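Local coordinates for cation-transporting ATPase, E1-E2 family protein (PDB 4F2F) that binds copper(I) through its cupredoxin-like metal-binding domain and, as a copper-exporting P-type ATPase, probably uses ATP to pump the ion out of the cell, at residues A[47-50]-A[51-54]. Residues are numbered along the deposited sequence; the frame is centred on the assembly and turned at random.
With CU1 (copper (I) ion), chain B; CU1 (copper (I) ion), chain C.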
ATOM      1  N   PRO A  47       3.814   4.480  17.322  1.00 16.49           N
ATOM      2  CA  PRO A  47       3.643   5.890  17.683  1.00 19.61           C
ATOM      3  C   PRO A  47       4.647   6.809  16.988  1.00 15.94           C
ATOM      4  O   PRO A  47       4.576   8.022  17.170  1.00 18.18           O
ATOM      5  CB  PRO A  47       3.882   5.893  19.197  1.00 21.25           C
ATOM      6  CG  PRO A  47       4.772   4.731  19.432  1.00 20.16           C
ATOM      7  CD  PRO A  47       4.368   3.686  18.433  1.00 18.05           C
ATOM      8  N   SER A  48       5.564   6.250  16.204  1.00 16.31           N
ATOM      9  CA  SER A  48       6.523   7.075  15.467  1.00 13.74           C
ATOM     10  C   SER A  48       5.846   7.884  14.370  1.00 18.20           C
ATOM     11  O   SER A  48       5.135   7.329  13.531  1.00 17.11           O
ATOM     12  CB  SER A  48       7.621   6.221  14.835  1.00 16.82           C
ATOM     13  OG  SER A  48       8.436   7.012  13.985  1.00 18.82           O
ATOM     14  N   ASN A  49       6.083   9.190  14.357  1.00 15.29           N
ATOM     15  CA  ASN A  49       5.503  10.030  13.316  1.00 15.91           C
ATOM     16  C   ASN A  49       6.145   9.854  11.940  1.00 16.07           C
ATOM     17  O   ASN A  49       5.713  10.475  10.968  1.00 15.98           O
ATOM     18  CB  ASN A  49       5.495  11.505  13.722  1.00 16.12           C
ATOM     19  CG  ASN A  49       4.194  11.916  14.382  1.00 14.49           C
ATOM     20  OD1 ASN A  49       3.232  11.147  14.418  1.00 16.56           O
ATOM     21  ND2 ASN A  49       4.157  13.134  14.907  1.00 18.15           N
ATOM     22  N   CYS A  50       7.160   9.002  11.847  1.00 15.61           N
ATOM     23  CA  CYS A  50       7.716   8.663  10.543  1.00 16.07           C
ATOM     24  C   CYS A  50       6.622   8.032   9.682  1.00 13.97           C
ATOM     25  O   CYS A  50       6.681   8.075   8.454  1.00 15.19           O
ATOM     26  CB  CYS A  50       8.905   7.709  10.692  1.00 16.30           C
ATOM     27  SG  CYS A  50       9.885   7.465   9.191  1.00 15.91           S
ATOM     28  N   TYR A  51       5.609   7.475  10.345  1.00 15.52           N
ATOM     29  CA  TYR A  51       4.526   6.763   9.671  1.00 14.29           C
ATOM     30  C   TYR A  51       3.191   7.511   9.712  1.00 15.59           C
ATOM     31  O   TYR A  51       2.137   6.901   9.526  1.00 15.38           O
ATOM     32  CB  TYR A  51       4.338   5.376  10.297  1.00 16.22           C
ATOM     33  CG  TYR A  51       5.571   4.501  10.257  1.00 16.79           C
ATOM     34  CD1 TYR A  51       5.744   3.561   9.252  1.00 17.73           C
ATOM     35  CD2 TYR A  51       6.557   4.609  11.229  1.00 19.05           C
ATOM     36  CE1 TYR A  51       6.866   2.756   9.215  1.00 20.29           C
ATOM     37  CE2 TYR A  51       7.680   3.809  11.200  1.00 18.25           C
ATOM     38  CZ  TYR A  51       7.832   2.884  10.190  1.00 19.19           C
ATOM     39  OH  TYR A  51       8.954   2.085  10.158  1.00 23.93           O
ATOM     40  N   LYS A  52       3.225   8.821   9.940  1.00 14.61           N
ATOM     41  CA  LYS A  52       1.980   9.577  10.103  1.00 15.36           C
ATOM     42  C   LYS A  52       1.252   9.836   8.785  1.00 15.96           C
ATOM     43  O   LYS A  52       0.113  10.303   8.786  1.00 15.06           O
ATOM     44  CB  LYS A  52       2.223  10.902  10.834  1.00 14.99           C
ATOM     45  CG  LYS A  52       2.874  11.990   9.992  1.00 17.51           C
ATOM     46  CD  LYS A  52       2.993  13.289  10.781  1.00 18.04           C
ATOM     47  CE  LYS A  52       3.416  14.436   9.883  1.00 20.15           C
ATOM     48  NZ  LYS A  52       3.503  15.719  10.638  1.00 25.80           N
ATOM     49  N   GLU A  53       1.904   9.533   7.668  1.00 14.19           N
ATOM     50  CA  GLU A  53       1.298   9.720   6.353  1.00 14.86           C
ATOM     51  C   GLU A  53       1.591   8.546   5.426  1.00 15.97           C
ATOM     52  O   GLU A  53       2.595   7.851   5.582  1.00 15.56           O
ATOM     53  CB  GLU A  53       1.767  11.039   5.724  1.00 15.22           C
ATOM     54  CG  GLU A  53       1.166  12.274   6.382  1.00 15.07           C
ATOM     55  CD  GLU A  53       1.999  13.522   6.168  1.00 18.49           C
ATOM     56  OE1 GLU A  53       3.013  13.454   5.443  1.00 19.25           O
ATOM     57  OE2 GLU A  53       1.638  14.576   6.737  1.00 23.27           O
ATOM     58  N   ILE A  54       0.690   8.335   4.472  1.00 13.88           N
ATOM     59  CA  ILE A  54       0.831   7.299   3.459  1.00 13.50           C
ATOM     60  C   ILE A  54       0.887   7.966   2.093  1.00 15.26           C
ATOM     61  O   ILE A  54       0.002   8.751   1.742  1.00 14.91           O
ATOM     62  CB  ILE A  54      -0.368   6.332   3.485  1.00 15.39           C
ATOM     63  CG1 ILE A  54      -0.558   5.750   4.886  1.00 16.34           C
ATOM     64  CG2 ILE A  54      -0.193   5.226   2.447  1.00 18.62           C
ATOM     65  CD1 ILE A  54      -1.918   5.120   5.104  1.00 18.60           C
TER
HETATM   66 CU   CU1 B 101       8.572   7.560   7.478  1.00 17.67          CU
HETATM   67 CU   CU1 C 102      10.810   9.459   8.841  1.00 21.26          CU
HETATM   68  O   HOH W   1       4.760   9.901   7.183  1.00 15.48           O
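Two successive i to i+3 backbone bonds, Tyr51 N to Ser48 O (3.2 Å, nearly straight at 166°) and Lys52 N to Asn49 O, wind this part of the chain into a short 3-10 turn that leads into strand 53-56. It is one of the copper-binding parts of a cupredoxin-like fold, between strands 38-44 and 53-56, opened by an ST turn in which Ser48 OG accepts from Cys50 N. Cys50 carries the site: SG, anti to the backbone N (chi1 -169°), bridges both copper(I) ions at 2.2 Å each. One copper also takes Cys50 O as a ligand and is completed by Cys87; Met89 SD and Met91 SD are among the ligands of the other. Cys50 SG stands over the face of the Tyr51 ring at a distance, 5.0 Å from the centroid, a sulfur-aromatic contact, while Ser48 O sits at the ring edge. Tyr51 OH is anchored by a hydrogen bond to Gly24 N. The exposed Asn49 and Lys52 side chains pack obliquely, Lys52 CB 3.7 Å from Asn49 OD1, which is hydrogen-bonded to Arg44 NH2; Lys52 CG lies against the backbone carbonyl Asn49 O, and its extended chain then leads away. The carbonyl of Cys50 does double duty, for a water donates to Cys50 O and accepts from Glu53 N, at 2.9 Å in both bonds.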